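Local coordinates for macrolide 2'-phosphotransferase MphH (Brachybacterium faecium, PDB 5UXD), which probably phosphorylates the 2'-hydroxyl of macrolide antibiotics, conferring resistance to them, and is seen here with azithromycin bound, at residues A[129-133]-A[227-231]; A[191-197]-A[219-225]. One frame throughout, in Å; residues are numbered along the deposited sequence. Where two conformers were deposited one is given.

Interaction 1 (A[129-133]-A[227-231]); sequences VAQLH and KDLMF. With ZIT (azithromycin), chain C.
The turn 129-133 of helix 119-133, closed by His133 N to Val129 O at 2.8 Å, meets the bend that leads into helix 230-235. Backbones come nearest at Val129 and Asp228, with their CA atoms 6.9 Å apart; Val129, Leu132 and His133 direct their CA-to-CB bonds toward the bend. Asp228 (phi/psi -90/-8, chi1 m) directs its CA-to-CB bond toward 129-133. Its CB lies 3.9 Å from Val129 CG1, and its OD2 is 3.5 Å from Leu132 CD2. The same OD2 accepts a nearly linear hydrogen bond from His133 NE2 at 3.0 Å, reaching the imidazole at its edge; His133, in its m rotamer, presents NE2 to it, and its ND1 is bonded to Tyr248. The carboxylate also accepts hydrogen bonds from the backbone amides of His196 and Gly197, so this buried charge is well satisfied. Leu229, chi1 m and chi2 t, starts sideways but brings CD2 within 4.3 Å of Val129 CG1, an apolar touch continued by Tyr248 and Phe241 of helix 238-250. The chain then turns helical, and Phe231, beyond reach of 129-133, places CE1 3.5 Å from C17 of azithromycin. A buried aspartate just before a helix, bonded to those two amides, recalls the aspartate of helix F in eukaryotic protein kinases, consistent with the kinase-like fold of the phosphotransferase enzyme family.

Interaction 2 (A[191-197]-A[219-225]); sequences HSVLTHG and TAAVGDP
This is a short antiparallel beta pairing, buried beside helix 119-133, between strand 193-195 and the loop that runs from strand 210-214 to helix 230-235. Val193 and Gly223 form one hydrogen-bonded pair, with Val193 N to Gly223 O at 3.0 Å and Gly223 N to Val193 O at 2.8 Å; Thr195 and Ala221 form the other, with Thr195 N to Ala221 O at 2.8 Å and Ala221 N to Thr195 O at 3.2 Å. Between them lies the non-hydrogen-bonded pair Leu194-Val222, CA atoms 4.3 Å apart, both chi1 t, their side chains on one face and packed on Ala140. Thr195 and Ala221 occupy the other face. Thr195 in its p rotamer sends OG1 to Ala221 O (2.8 Å) and takes a water (2.8 Å) that also donates to Thr219 O (2.8 Å). The chain corners at Val222, and Pro225 swings back so that its CG sits 3.6 Å from Val193 CG2 and, in a CH-pi contact, 4.1 Å from the centroid of the His191 ring, over its face. At the opposite end Thr219 OG1 (chi1 p) donates to His196 O at 2.7 Å. Gly197, phi/psi 103/-17, must lack a CB, which would fall 2.7 Å from Thr219 O. Being mostly main chain to main chain, the bonding fixes backbone path more than side-chain identity, consistent with positioning His196, whose NE2 bonds Leu215 O and whose side chain lies about 4 Å from that of His203 and 5 Å from that of Asp216, magnesium ligands in another structure of this protein.

After the N-terminal sheet and its helices the chain reaches helix 119-133, which residues 227-231 later meet, so interaction 1 closes the longer loop, with 93 residues between its segments. Well inside that loop, strand 193-195 goes by, the hairpin of strands 204-207 and 210-214 follows, and the chain returns at 219-225, where interaction 2 closes a loop of 21 residues that includes His203 and Asp216. The second contact is thus nested in the first, their centres 8 Å apart. Asp228 joins them directly: OD2 is 2.9 Å from His196 N, and OD1 2.9 Å from Gly197 N. Helix 119-133, strand 193-195, the loop 219-225 and the lead-in to helix 230-235 thereby meet in one buried junction.

Interaction 1 (A[129-133]-A[227-231])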
ATOM      1  N   VAL A 129       9.228   9.250   2.341  1.00 15.31           N
ATOM      2  CA  VAL A 129       8.626   8.746   3.569  1.00 13.08           C
ATOM      3  C   VAL A 129       8.720   9.802   4.668  1.00 16.12           C
ATOM      4  O   VAL A 129       7.778   9.987   5.451  1.00 13.90           O
ATOM      5  CB  VAL A 129       9.272   7.402   3.963  1.00 14.91           C
ATOM      6  CG1 VAL A 129       8.745   6.906   5.297  1.00 10.32           C
ATOM      7  CG2 VAL A 129       9.002   6.356   2.872  1.00 16.67           C
ATOM      8  N   ALA A 130       9.822  10.556   4.704  1.00 16.40           N
ATOM      9  CA  ALA A 130       9.931  11.628   5.696  1.00 16.73           C
ATOM     10  C   ALA A 130       8.868  12.700   5.469  1.00 19.05           C
ATOM     11  O   ALA A 130       8.293  13.230   6.432  1.00 20.12           O
ATOM     12  CB  ALA A 130      11.330  12.242   5.670  1.00 19.05           C
ATOM     13  N   GLN A 131       8.594  13.034   4.200  1.00 18.89           N
ATOM     14  CA  GLN A 131       7.549  14.010   3.896  1.00 24.17           C
ATOM     15  C   GLN A 131       6.178  13.478   4.288  1.00 20.48           C
ATOM     16  O   GLN A 131       5.365  14.209   4.869  1.00 19.66           O
ATOM     17  CB  GLN A 131       7.563  14.374   2.404  1.00 23.56           C
ATOM     18  CG  GLN A 131       8.046  15.786   2.115  1.00 40.26           C
ATOM     19  CD  GLN A 131       7.469  16.371   0.825  1.00 38.19           C
ATOM     20  OE1 GLN A 131       7.222  15.653  -0.142  1.00 25.14           O
ATOM     21  NE2 GLN A 131       7.260  17.684   0.814  1.00 31.35           N
ATOM     22  N   LEU A 132       5.905  12.210   3.978  1.00 16.30           N
ATOM     23  CA  LEU A 132       4.637  11.610   4.381  1.00 14.69           C
ATOM     24  C   LEU A 132       4.501  11.595   5.900  1.00 19.35           C
ATOM     25  O   LEU A 132       3.443  11.930   6.447  1.00 17.68           O
ATOM     26  CB  LEU A 132       4.529  10.193   3.816  1.00 16.10           C
ATOM     27  CG  LEU A 132       3.268   9.438   4.241  1.00 16.95           C
ATOM     28  CD1 LEU A 132       2.018  10.076   3.659  1.00 17.23           C
ATOM     29  CD2 LEU A 132       3.335   7.959   3.905  1.00 14.90           C
ATOM     30  N   HIS A 133       5.570  11.208   6.600  1.00 14.59           N
ATOM     31  CA  HIS A 133       5.508  11.072   8.047  1.00 14.91           C
ATOM     32  C   HIS A 133       5.472  12.413   8.761  1.00 20.13           C
ATOM     33  O   HIS A 133       5.166  12.449   9.959  1.00 16.58           O
ATOM     34  CB  HIS A 133       6.692  10.235   8.526  1.00 17.42           C
ATOM     35  CG  HIS A 133       6.587   8.790   8.144  1.00 10.46           C
ATOM     36  ND1 HIS A 133       7.433   7.821   8.637  1.00 15.42           N
ATOM     37  CD2 HIS A 133       5.716   8.149   7.324  1.00 15.72           C
ATOM     38  CE1 HIS A 133       7.089   6.647   8.139  1.00 16.50           C
ATOM     39  NE2 HIS A 133       6.051   6.820   7.337  1.00 15.80           N
ATOM     40  N   LYS A 227       6.474   0.596   9.151  1.00 11.85           N
ATOM     41  CA  LYS A 227       5.703  -0.051   8.094  1.00 15.45           C
ATOM     42  C   LYS A 227       6.122   0.426   6.711  1.00 22.95           C
ATOM     43  O   LYS A 227       6.104  -0.356   5.748  1.00 16.22           O
ATOM     44  CB  LYS A 227       4.215   0.213   8.295  1.00 22.23           C
ATOM     45  CG  LYS A 227       3.640  -0.382   9.548  1.00 27.48           C
ATOM     46  CD  LYS A 227       2.161  -0.032   9.656  1.00 33.42           C
ATOM     47  CE  LYS A 227       1.353  -0.673   8.530  1.00 37.89           C
ATOM     48  NZ  LYS A 227      -0.117  -0.509   8.750  1.00 43.69           N
ATOM     49  N   ASP A 228       6.517   1.696   6.593  1.00 13.84           N
ATOM     50  CA  ASP A 228       6.811   2.275   5.289  1.00 13.58           C
ATOM     51  C   ASP A 228       8.269   2.107   4.886  1.00 14.52           C
ATOM     52  O   ASP A 228       8.619   2.417   3.744  1.00 14.69           O
ATOM     53  CB  ASP A 228       6.435   3.767   5.262  1.00 14.18           C
ATOM     54  CG  ASP A 228       4.930   3.987   5.200  1.00 22.04           C
ATOM     55  OD1 ASP A 228       4.235   3.040   4.793  1.00 16.59           O
ATOM     56  OD2 ASP A 228       4.449   5.092   5.555  1.00 14.60           O
ATOM     57  N   LEU A 229       9.113   1.636   5.794  1.00 14.18           N
ATOM     58  CA  LEU A 229      10.498   1.336   5.493  1.00 13.94           C
ATOM     59  C   LEU A 229      10.777  -0.157   5.431  1.00 13.52           C
ATOM     60  O   LEU A 229      11.814  -0.553   4.899  1.00 12.70           O
ATOM     61  CB  LEU A 229      11.425   1.974   6.546  1.00 15.27           C
ATOM     62  CG  LEU A 229      11.340   3.501   6.591  1.00 16.88           C
ATOM     63  CD1 LEU A 229      11.973   4.045   7.888  1.00 22.52           C
ATOM     64  CD2 LEU A 229      12.019   4.082   5.376  1.00 15.86           C
ATOM     65  N   MET A 230       9.860  -0.917   6.004  1.00 16.38           N
ATOM     66  CA  MET A 230      10.126  -2.407   6.029  0.50 16.09           C
ATOM     67  C   MET A 230      10.343  -3.216   4.707  1.00 11.57           C
ATOM     68  O   MET A 230      11.244  -4.106   4.513  1.00 14.71           O
ATOM     69  CB  MET A 230       9.025  -3.099   6.817  0.50 18.82           C
ATOM     70  CG  MET A 230       7.688  -3.062   6.130  0.50 17.45           C
ATOM     71  SD  MET A 230       6.460  -3.927   7.108  0.50 20.88           S
ATOM     72  CE  MET A 230       7.322  -5.447   7.433  0.50 18.74           C
ATOM     73  N   PHE A 231       9.624  -2.783   3.668  1.00 13.04           N
ATOM     74  CA  PHE A 231       9.813  -3.514   2.417  1.00 12.89           C
ATOM     75  C   PHE A 231      11.188  -3.234   1.818  1.00 17.27           C
ATOM     76  O   PHE A 231      11.828  -4.138   1.263  1.00 13.88           O
ATOM     77  CB  PHE A 231       8.674  -3.190   1.429  1.00 15.17           C
ATOM     78  CG  PHE A 231       7.294  -3.536   1.972  1.00 19.02           C
ATOM     79  CD1 PHE A 231       6.900  -4.855   2.108  1.00 28.56           C
ATOM     80  CD2 PHE A 231       6.424  -2.538   2.410  1.00 21.44           C
ATOM     81  CE1 PHE A 231       5.649  -5.177   2.638  1.00 21.15           C
ATOM     82  CE2 PHE A 231       5.174  -2.857   2.939  1.00 19.73           C
ATOM     83  CZ  PHE A 231       4.793  -4.177   3.051  1.00 23.64           C
TER
HETATM   84  C1  ZIT C 501       3.990  -8.750  -0.245  1.00 28.02           C
HETATM   85  C2  ZIT C 501       2.668  -8.053   0.222  1.00 34.28           C
HETATM   86  C3  ZIT C 501       1.743  -9.174   0.632  1.00 26.61           C
HETATM   87  C4  ZIT C 501       0.854  -9.437  -0.611  1.00 34.43           C
HETATM   88  C5  ZIT C 501      -0.188 -10.541  -0.357  1.00 33.65           C
HETATM   89  C6  ZIT C 501       0.212 -11.762  -1.141  1.00 37.85           C
HETATM   90  C7  ZIT C 501      -0.236 -11.645  -2.616  1.00 32.18           C
HETATM   91  C8  ZIT C 501       0.191 -12.933  -3.394  1.00 37.06           C
HETATM   92  C9  ZIT C 501       1.386 -12.637  -4.343  1.00 34.94           C
HETATM   93  N10 ZIT C 501       2.728 -12.667  -3.555  1.00 38.42           N
HETATM   94  C11 ZIT C 501       3.751 -11.790  -4.095  1.00 44.11           C
HETATM   95  C12 ZIT C 501       4.544 -11.164  -2.936  1.00 38.32           C
HETATM   96  C13 ZIT C 501       5.418  -9.957  -3.289  1.00 42.78           C
HETATM   97  C14 ZIT C 501       5.690  -9.159  -2.014  1.00 32.34           C
HETATM   98  C15 ZIT C 501       6.804  -8.162  -2.269  1.00 37.69           C
HETATM   99  C16 ZIT C 501       6.942  -7.185  -1.059  1.00 34.49           C
HETATM  100  C17 ZIT C 501       2.966  -7.010   1.256  1.00 37.88           C
HETATM  101  C18 ZIT C 501       0.223  -8.137  -1.038  1.00 34.45           C
HETATM  102  C19 ZIT C 501      -0.416 -12.999  -0.486  1.00 33.46           C
HETATM  103  C20 ZIT C 501      -0.941 -13.444  -4.148  1.00 45.89           C
HETATM  104  C21 ZIT C 501       3.180 -14.058  -3.403  1.00 30.11           C
HETATM  105  C22 ZIT C 501       4.668 -12.533  -5.046  1.00 48.31           C
HETATM  106  C23 ZIT C 501       4.740  -9.030  -4.311  1.00 40.34           C
HETATM  107  O1  ZIT C 501       4.547  -9.549   0.485  1.00 40.89           O
HETATM  108  O6  ZIT C 501       1.623 -11.919  -1.125  1.00 37.50           O
HETATM  109  O12 ZIT C 501       5.368 -12.127  -2.322  1.00 40.35           O
HETATM  110  O13 ZIT C 501       6.671 -10.426  -3.828  1.00 45.91           O
HETATM  111  O14 ZIT C 501       4.518  -8.419  -1.622  1.00 33.56           O
HETATM  112  C1A ZIT C 501      -2.401  -9.861   0.265  1.00 39.15           C
HETATM  113  C2A ZIT C 501      -3.653  -9.182  -0.250  1.00 42.63           C
HETATM  114  C3A ZIT C 501      -4.510  -8.788   0.898  1.00 37.51           C
HETATM  115  C4A ZIT C 501      -4.813  -9.955   1.748  1.00 40.62           C
HETATM  116  C5A ZIT C 501      -3.589 -10.811   2.097  1.00 27.64           C
HETATM  117  C6A ZIT C 501      -3.972 -12.104   2.691  1.00 29.39           C
HETATM  118  C7A ZIT C 501      -6.570  -9.095  -0.342  1.00 51.69           C
HETATM  119  C8A ZIT C 501      -6.558  -7.568   1.476  1.00 37.87           C
HETATM  120  O1A ZIT C 501      -1.484 -10.112  -0.767  1.00 33.55           O
HETATM  121  O2A ZIT C 501      -3.333  -8.032  -1.037  1.00 45.90           O
HETATM  122  N3A ZIT C 501      -5.764  -8.149   0.383  1.00 48.10           N
HETATM  123  O5A ZIT C 501      -2.747 -11.121   0.933  1.00 38.05           O
HETATM  124  C1B ZIT C 501       1.580  -9.396   3.024  1.00 33.47           C
HETATM  125  C2B ZIT C 501       1.238  -8.490   4.180  1.00 24.73           C
HETATM  126  C3B ZIT C 501      -0.141  -8.691   4.695  1.00 27.42           C
HETATM  127  C4B ZIT C 501      -0.387 -10.122   4.992  1.00 27.28           C
HETATM  128  C5B ZIT C 501      -0.142 -10.962   3.769  1.00 30.61           C
HETATM  129  C6B ZIT C 501      -0.447 -12.386   4.129  1.00 22.96           C
HETATM  130  C7B ZIT C 501      -0.319  -7.820   6.001  1.00 29.57           C
HETATM  131  C8B ZIT C 501      -1.481  -6.952   3.665  1.00 38.84           C
HETATM  132  O1B ZIT C 501       0.973  -8.908   1.835  1.00 39.24           O
HETATM  133  O3B ZIT C 501      -1.100  -8.308   3.688  1.00 32.16           O
HETATM  134  O4B ZIT C 501      -1.785 -10.307   5.311  1.00 30.87           O
HETATM  135  O5B ZIT C 501       1.231 -10.834   3.245  1.00 27.59           O

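Interaction 2 (A[191-197]-A[219-225])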
ATOM      1  N   HIS A 191       6.678   6.711  18.650  1.00 15.07           N
ATOM      2  CA  HIS A 191       5.814   7.740  18.097  1.00 14.36           C
ATOM      3  C   HIS A 191       5.108   7.141  16.891  1.00 14.99           C
ATOM      4  O   HIS A 191       5.609   6.192  16.266  1.00 16.59           O
ATOM      5  CB  HIS A 191       6.589   9.015  17.707  1.00 14.77           C
ATOM      6  CG  HIS A 191       7.498   8.851  16.520  1.00 16.09           C
ATOM      7  ND1 HIS A 191       8.613   8.037  16.533  1.00 18.66           N
ATOM      8  CD2 HIS A 191       7.463   9.417  15.285  1.00 16.00           C
ATOM      9  CE1 HIS A 191       9.223   8.105  15.362  1.00 19.54           C
ATOM     10  NE2 HIS A 191       8.543   8.930  14.585  1.00 15.97           N
ATOM     11  N   SER A 192       3.918   7.672  16.614  1.00 14.17           N
ATOM     12  CA  SER A 192       3.015   7.319  15.529  1.00 12.52           C
ATOM     13  C   SER A 192       3.007   8.411  14.471  1.00 16.78           C
ATOM     14  O   SER A 192       3.138   9.601  14.778  1.00 16.35           O
ATOM     15  CB  SER A 192       1.592   7.099  16.047  1.00 15.60           C
ATOM     16  OG  SER A 192       1.559   6.103  17.046  1.00 27.22           O
ATOM     17  N   VAL A 193       2.898   8.023  13.199  1.00 18.21           N
ATOM     18  CA  VAL A 193       2.891   8.939  12.065  1.00 15.65           C
ATOM     19  C   VAL A 193       1.835   8.461  11.080  1.00 16.39           C
ATOM     20  O   VAL A 193       1.362   7.328  11.145  1.00 15.75           O
ATOM     21  CB  VAL A 193       4.257   9.000  11.348  1.00 16.17           C
ATOM     22  CG1 VAL A 193       5.354   9.572  12.274  1.00 13.22           C
ATOM     23  CG2 VAL A 193       4.641   7.607  10.848  1.00 12.42           C
ATOM     24  N   LEU A 194       1.482   9.333  10.136  1.00 16.62           N
ATOM     25  CA  LEU A 194       0.694   8.899   8.989  1.00 16.78           C
ATOM     26  C   LEU A 194       1.542   7.981   8.124  1.00 15.80           C
ATOM     27  O   LEU A 194       2.665   8.338   7.751  1.00 16.04           O
ATOM     28  CB  LEU A 194       0.224  10.099   8.175  1.00 13.98           C
ATOM     29  CG  LEU A 194      -0.413   9.795   6.809  1.00 16.16           C
ATOM     30  CD1 LEU A 194      -1.661   8.921   6.971  1.00 15.19           C
ATOM     31  CD2 LEU A 194      -0.758  11.076   6.051  1.00 22.04           C
ATOM     32  N   THR A 195       1.028   6.788   7.837  1.00 14.68           N
ATOM     33  CA  THR A 195       1.764   5.824   7.030  1.00 16.07           C
ATOM     34  C   THR A 195       0.957   5.416   5.803  1.00 16.44           C
ATOM     35  O   THR A 195      -0.275   5.485   5.786  1.00 15.62           O
ATOM     36  CB  THR A 195       2.139   4.557   7.825  1.00 15.13           C
ATOM     37  OG1 THR A 195       0.956   3.822   8.170  1.00 20.23           O
ATOM     38  CG2 THR A 195       2.919   4.909   9.104  1.00 16.64           C
ATOM     39  N   HIS A 196       1.684   4.981   4.772  1.00 15.78           N
ATOM     40  CA  HIS A 196       1.068   4.380   3.591  1.00 16.16           C
ATOM     41  C   HIS A 196       0.615   2.938   3.850  1.00 23.00           C
ATOM     42  O   HIS A 196      -0.524   2.574   3.532  1.00 23.58           O
ATOM     43  CB  HIS A 196       2.044   4.431   2.418  1.00 15.71           C
ATOM     44  CG  HIS A 196       1.500   3.832   1.156  1.00 19.25           C
ATOM     45  ND1 HIS A 196       1.439   2.471   0.947  1.00 16.83           N
ATOM     46  CD2 HIS A 196       0.998   4.407   0.038  1.00 13.17           C
ATOM     47  CE1 HIS A 196       0.916   2.231  -0.241  1.00 17.82           C
ATOM     48  NE2 HIS A 196       0.646   3.391  -0.817  1.00 17.37           N
ATOM     49  N   GLY A 197       1.513   2.086   4.370  1.00 21.71           N
ATOM     50  CA  GLY A 197       1.177   0.731   4.784  1.00 14.39           C
ATOM     51  C   GLY A 197       1.598  -0.375   3.837  1.00 30.25           C
ATOM     52  O   GLY A 197       1.631  -1.544   4.245  1.00 30.24           O
ATOM     53  N   THR A 219      -4.478   1.395   2.366  1.00 16.27           N
ATOM     54  CA  THR A 219      -3.936   0.824   3.599  1.00 20.26           C
ATOM     55  C   THR A 219      -3.423   1.880   4.571  1.00 19.29           C
ATOM     56  O   THR A 219      -2.844   1.522   5.610  1.00 24.56           O
ATOM     57  CB  THR A 219      -2.812  -0.177   3.280  1.00 26.62           C
ATOM     58  OG1 THR A 219      -1.829   0.433   2.430  1.00 24.25           O
ATOM     59  CG2 THR A 219      -3.367  -1.398   2.569  1.00 19.30           C
ATOM     60  N   ALA A 220      -3.610   3.162   4.262  1.00 18.62           N
ATOM     61  CA  ALA A 220      -3.042   4.219   5.089  1.00 19.75           C
ATOM     62  C   ALA A 220      -3.673   4.223   6.476  1.00 17.51           C
ATOM     63  O   ALA A 220      -4.852   3.901   6.646  1.00 18.02           O
ATOM     64  CB  ALA A 220      -3.245   5.580   4.434  1.00 20.73           C
ATOM     65  N   ALA A 221      -2.865   4.601   7.465  1.00 15.28           N
ATOM     66  CA  ALA A 221      -3.243   4.591   8.871  1.00 19.90           C
ATOM     67  C   ALA A 221      -2.217   5.395   9.651  1.00 18.96           C
ATOM     68  O   ALA A 221      -1.049   5.458   9.265  1.00 17.03           O
ATOM     69  CB  ALA A 221      -3.316   3.157   9.412  1.00 16.49           C
ATOM     70  N   VAL A 222      -2.650   6.002  10.751  1.00 14.50           N
ATOM     71  CA  VAL A 222      -1.657   6.555  11.675  1.00 19.77           C
ATOM     72  C   VAL A 222      -1.168   5.433  12.584  1.00 19.09           C
ATOM     73  O   VAL A 222      -1.965   4.701  13.188  1.00 19.40           O
ATOM     74  CB  VAL A 222      -2.233   7.735  12.478  1.00 16.45           C
ATOM     75  CG1 VAL A 222      -1.261   8.133  13.614  1.00 12.88           C
ATOM     76  CG2 VAL A 222      -2.490   8.919  11.557  1.00 19.34           C
ATOM     77  N   GLY A 223       0.150   5.293  12.661  1.00 14.40           N
ATOM     78  CA  GLY A 223       0.729   4.189  13.402  1.00 16.78           C
ATOM     79  C   GLY A 223       2.226   4.047  13.202  1.00 12.10           C
ATOM     80  O   GLY A 223       2.951   5.040  13.154  1.00 14.95           O
ATOM     81  N   ASP A 224       2.686   2.814  13.078  1.00 13.37           N
ATOM     82  CA  ASP A 224       4.117   2.477  13.156  1.00 13.35           C
ATOM     83  C   ASP A 224       4.896   3.030  11.966  1.00 13.53           C
ATOM     84  O   ASP A 224       4.654   2.605  10.829  1.00 15.90           O
ATOM     85  CB  ASP A 224       4.235   0.944  13.242  1.00 11.89           C
ATOM     86  CG  ASP A 224       5.676   0.440  13.451  1.00 16.60           C
ATOM     87  OD1 ASP A 224       6.646   1.223  13.375  1.00 13.12           O
ATOM     88  OD2 ASP A 224       5.820  -0.778  13.680  1.00 16.67           O
ATOM     89  N   PRO A 225       5.842   3.956  12.178  1.00 15.87           N
ATOM     90  CA  PRO A 225       6.644   4.477  11.051  1.00 14.25           C
ATOM     91  C   PRO A 225       7.397   3.406  10.273  1.00 20.43           C
ATOM     92  O   PRO A 225       7.679   3.593   9.078  1.00 15.64           O
ATOM     93  CB  PRO A 225       7.619   5.441  11.743  1.00 16.09           C
ATOM     94  CG  PRO A 225       6.906   5.855  13.019  1.00 16.76           C
ATOM     95  CD  PRO A 225       6.147   4.632  13.455  1.00 17.27           C
TER
HETATM   96  O   HOH W   1      -0.629   1.643   7.276  1.00 19.19           O